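Local coordinates for protein Rd1NTF2_05_I64F_A80G_T94P_D101K_L106W (Synthetic construct, PDB 6W3F) that is a computationally designed NTF2-like protein, probably made to carry a tailored pocket, with no known natural function, at residues 28-34 with 106-110. Sequence-based numbering, arbitrary orientation.
Sequences DQMDPNV and KWLIE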
ATOM      1  N   ASP A  28       1.329 -10.381  -5.314  1.00 36.64           N
ATOM      2  CA  ASP A  28       2.453 -10.164  -6.213  1.00 38.83           C
ATOM      3  C   ASP A  28       3.195  -8.873  -5.920  1.00 35.00           C
ATOM      4  O   ASP A  28       4.343  -8.722  -6.344  1.00 36.61           O
ATOM      5  CB  ASP A  28       1.939 -10.147  -7.658  1.00 50.94           C
ATOM      6  CG  ASP A  28       3.035  -9.860  -8.677  1.00 65.20           C
ATOM      7  OD1 ASP A  28       3.770 -10.805  -9.053  1.00 70.30           O
ATOM      8  OD2 ASP A  28       3.158  -8.689  -9.110  1.00 69.94           O
ATOM      9  N   GLN A  29       2.564  -7.935  -5.226  1.00 40.59           N
ATOM     10  CA  GLN A  29       3.203  -6.669  -4.926  1.00 37.83           C
ATOM     11  C   GLN A  29       3.981  -6.691  -3.628  1.00 35.78           C
ATOM     12  O   GLN A  29       4.658  -5.701  -3.325  1.00 37.77           O
ATOM     13  CB  GLN A  29       2.124  -5.583  -4.884  1.00 34.83           C
ATOM     14  CG  GLN A  29       1.341  -5.421  -6.163  1.00 32.00           C
ATOM     15  CD  GLN A  29       2.204  -5.078  -7.357  1.00 41.47           C
ATOM     16  OE1 GLN A  29       3.152  -4.304  -7.247  1.00 51.78           O
ATOM     17  NE2 GLN A  29       1.896  -5.666  -8.504  1.00 50.94           N
ATOM     18  N   MET A  30       3.911  -7.791  -2.872  1.00 34.77           N
ATOM     19  CA  MET A  30       4.437  -7.856  -1.518  1.00 30.90           C
ATOM     20  C   MET A  30       5.733  -8.639  -1.410  1.00 33.57           C
ATOM     21  O   MET A  30       5.910  -9.669  -2.071  1.00 34.96           O
ATOM     22  CB  MET A  30       3.395  -8.500  -0.602  1.00 34.18           C
ATOM     23  CG  MET A  30       2.180  -7.589  -0.381  1.00 35.21           C
ATOM     24  SD  MET A  30       0.929  -8.465   0.452  1.00 38.79           S
ATOM     25  CE  MET A  30      -0.121  -7.074   0.932  1.00 53.81           C
ATOM     26  N   ASP A  31       6.623  -8.169  -0.539  1.00 30.81           N
ATOM     27  CA  ASP A  31       7.750  -8.987  -0.111  1.00 32.53           C
ATOM     28  C   ASP A  31       7.212 -10.265   0.537  1.00 31.94           C
ATOM     29  O   ASP A  31       6.126 -10.250   1.131  1.00 30.00           O
ATOM     30  CB  ASP A  31       8.616  -8.223   0.886  1.00 28.31           C
ATOM     31  CG  ASP A  31       9.942  -8.894   1.150  1.00 30.95           C
ATOM     32  OD1 ASP A  31      10.897  -8.612   0.409  1.00 34.57           O
ATOM     33  OD2 ASP A  31      10.065  -9.658   2.126  1.00 33.37           O
ATOM     34  N   PRO A  32       7.936 -11.396   0.429  1.00 30.83           N
ATOM     35  CA  PRO A  32       7.455 -12.604   1.116  1.00 34.18           C
ATOM     36  C   PRO A  32       7.310 -12.408   2.609  1.00 30.37           C
ATOM     37  O   PRO A  32       6.408 -12.997   3.224  1.00 33.21           O
ATOM     38  CB  PRO A  32       8.528 -13.678   0.780  1.00 34.32           C
ATOM     39  CG  PRO A  32       9.155 -13.226  -0.463  1.00 39.92           C
ATOM     40  CD  PRO A  32       9.096 -11.690  -0.446  1.00 30.66           C
ATOM     41  N   ASN A  33       8.165 -11.594   3.223  1.00 31.59           N
ATOM     42  CA  ASN A  33       8.085 -11.318   4.652  1.00 26.81           C
ATOM     43  C   ASN A  33       7.503  -9.938   4.950  1.00 28.78           C
ATOM     44  O   ASN A  33       7.866  -9.337   5.960  1.00 26.81           O
ATOM     45  CB  ASN A  33       9.467 -11.453   5.276  1.00 27.51           C
ATOM     46  CG  ASN A  33       9.890 -12.904   5.409  1.00 29.41           C
ATOM     47  OD1 ASN A  33       9.110 -13.732   5.823  1.00 30.39           O
ATOM     48  ND2 ASN A  33      11.107 -13.210   5.014  1.00 29.59           N
ATOM     49  N   VAL A  34       6.596  -9.444   4.112  1.00 30.59           N
ATOM     50  CA  VAL A  34       5.942  -8.147   4.329  1.00 28.17           C
ATOM     51  C   VAL A  34       5.356  -8.144   5.729  1.00 28.78           C
ATOM     52  O   VAL A  34       4.912  -9.179   6.237  1.00 29.37           O
ATOM     53  CB  VAL A  34       4.854  -7.897   3.274  1.00 26.22           C
ATOM     54  CG1 VAL A  34       3.831  -8.983   3.327  1.00 28.34           C
ATOM     55  CG2 VAL A  34       4.174  -6.496   3.478  1.00 33.44           C
ATOM     56  N   LYS A 106      11.613  -4.369  -9.758  1.00 45.36           N
ATOM     57  CA  LYS A 106      10.235  -4.508  -9.312  1.00 44.33           C
ATOM     58  C   LYS A 106      10.146  -4.111  -7.851  1.00 40.78           C
ATOM     59  O   LYS A 106      10.891  -4.631  -7.015  1.00 36.66           O
ATOM     60  CB  LYS A 106       9.740  -5.946  -9.493  1.00 57.48           C
ATOM     61  CG  LYS A 106       8.270  -6.132  -9.185  1.00 65.62           C
ATOM     62  CD  LYS A 106       7.808  -7.538  -9.605  1.00 73.80           C
ATOM     63  CE  LYS A 106       6.309  -7.735  -9.390  1.00 73.89           C
ATOM     64  NZ  LYS A 106       5.944  -7.865  -7.952  1.00 66.71           N
ATOM     65  N   TRP A 107       9.231  -3.194  -7.557  1.00 46.01           N
ATOM     66  CA  TRP A 107       9.057  -2.707  -6.203  1.00 37.50           C
ATOM     67  C   TRP A 107       8.139  -3.642  -5.439  1.00 36.55           C
ATOM     68  O   TRP A 107       7.062  -4.014  -5.926  1.00 38.55           O
ATOM     69  CB  TRP A 107       8.479  -1.307  -6.237  1.00 37.92           C
ATOM     70  CG  TRP A 107       9.405  -0.278  -6.771  1.00 31.99           C
ATOM     71  CD1 TRP A 107       9.423   0.226  -8.039  1.00 34.93           C
ATOM     72  CD2 TRP A 107      10.463   0.364  -6.065  1.00 33.97           C
ATOM     73  NE1 TRP A 107      10.424   1.163  -8.161  1.00 34.97           N
ATOM     74  CE2 TRP A 107      11.069   1.276  -6.958  1.00 33.88           C
ATOM     75  CE3 TRP A 107      10.955   0.268  -4.759  1.00 35.92           C
ATOM     76  CZ2 TRP A 107      12.147   2.077  -6.589  1.00 34.70           C
ATOM     77  CZ3 TRP A 107      12.009   1.079  -4.386  1.00 34.46           C
ATOM     78  CH2 TRP A 107      12.599   1.971  -5.304  1.00 33.58           C
ATOM     79  N   LEU A 108       8.569  -4.016  -4.240  1.00 31.48           N
ATOM     80  CA  LEU A 108       7.798  -4.885  -3.362  1.00 32.30           C
ATOM     81  C   LEU A 108       7.608  -4.204  -2.015  1.00 31.24           C
ATOM     82  O   LEU A 108       8.517  -3.540  -1.508  1.00 30.34           O
ATOM     83  CB  LEU A 108       8.497  -6.222  -3.165  1.00 37.70           C
ATOM     84  CG  LEU A 108       8.621  -7.137  -4.396  1.00 37.21           C
ATOM     85  CD1 LEU A 108       9.509  -8.276  -3.971  1.00 38.67           C
ATOM     86  CD2 LEU A 108       7.274  -7.611  -4.880  1.00 36.93           C
ATOM     87  N   ILE A 109       6.428  -4.373  -1.426  1.00 30.56           N
ATOM     88  CA  ILE A 109       6.126  -3.748  -0.149  1.00 29.92           C
ATOM     89  C   ILE A 109       6.778  -4.551   0.960  1.00 33.00           C
ATOM     90  O   ILE A 109       6.492  -5.752   1.110  1.00 35.27           O
ATOM     91  CB  ILE A 109       4.615  -3.655   0.088  1.00 32.53           C
ATOM     92  CG1 ILE A 109       3.898  -3.063  -1.127  1.00 31.46           C
ATOM     93  CG2 ILE A 109       4.332  -2.806   1.322  1.00 31.61           C
ATOM     94  CD1 ILE A 109       2.393  -3.322  -1.095  1.00 31.73           C
ATOM     95  N   GLU A 110       7.670  -3.900   1.719  1.00 29.98           N
ATOM     96  CA  GLU A 110       8.280  -4.550   2.873  1.00 31.03           C
ATOM     97  C   GLU A 110       7.496  -4.304   4.156  1.00 33.27           C
ATOM     98  O   GLU A 110       7.380  -5.195   5.005  1.00 32.97           O
ATOM     99  CB  GLU A 110       9.715  -4.064   3.115  1.00 30.72           C
ATOM    100  CG  GLU A 110      10.747  -4.489   2.181  1.00 35.33           C
ATOM    101  CD  GLU A 110      12.129  -4.070   2.651  1.00 38.64           C
ATOM    102  OE1 GLU A 110      12.237  -3.460   3.743  1.00 44.08           O
ATOM    103  OE2 GLU A 110      13.097  -4.347   1.936  1.00 50.30           O
TER
HETATM  104  O   HOH W   1       5.447  -4.576  -8.047  1.00 41.20           O
HETATM  105  O   HOH W   2       4.789  -2.809  -4.845  1.00 42.81           O
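A short parallel bridge joins M30 to I109 where the chain, coming from helix 23-28, meets strand 106-114 of the curved sheet of this NTF2-like fold. Two backbone bonds make the register: I109 N donates to Q29 O and D31 N to I109 O, both at 2.9 Å. Q29 O additionally takes a CA-H...O contact from L108 CA at 3.2 Å. The side chains of M30 and I109 lie on the same face, where M30 CG meets I109 CD1; helix 46-56 packs on M30 and L14 of helix 6-20 on I109. V34 adds its CG2, which the first torsion turns anti to the backbone N and thereby aims at I109, 4.3 Å from I109 CG2 and 3.4 Å from I109 O. Between M30 and V34 the chain turns its corner at P32 and N33, in a type I turn from D31 to V34. An Asx turn is nested at its start: D31 OD2 accepts from N33 N at 2.9 Å, on its anti side.

At the other end the extended K106 chain bends only at its last torsion (chi4 -73°), bringing NZ to D28. There it forms a weak, salt-bridged bond to D28 OD2 at 3.1 Å and lies very close to D28 O. The L108 methyl CD2 sits beside the same carbonyl. A water donates to W107 O and lies implausibly close to Q29 OE1, so that link is doubtful; its bond from K106 NZ is weak. The positive charge of K106 would probably be stabilised by the D28 carboxylate and carbonyl oxygen, while the buried part of the junction is held by backbone bonds and aliphatic contacts.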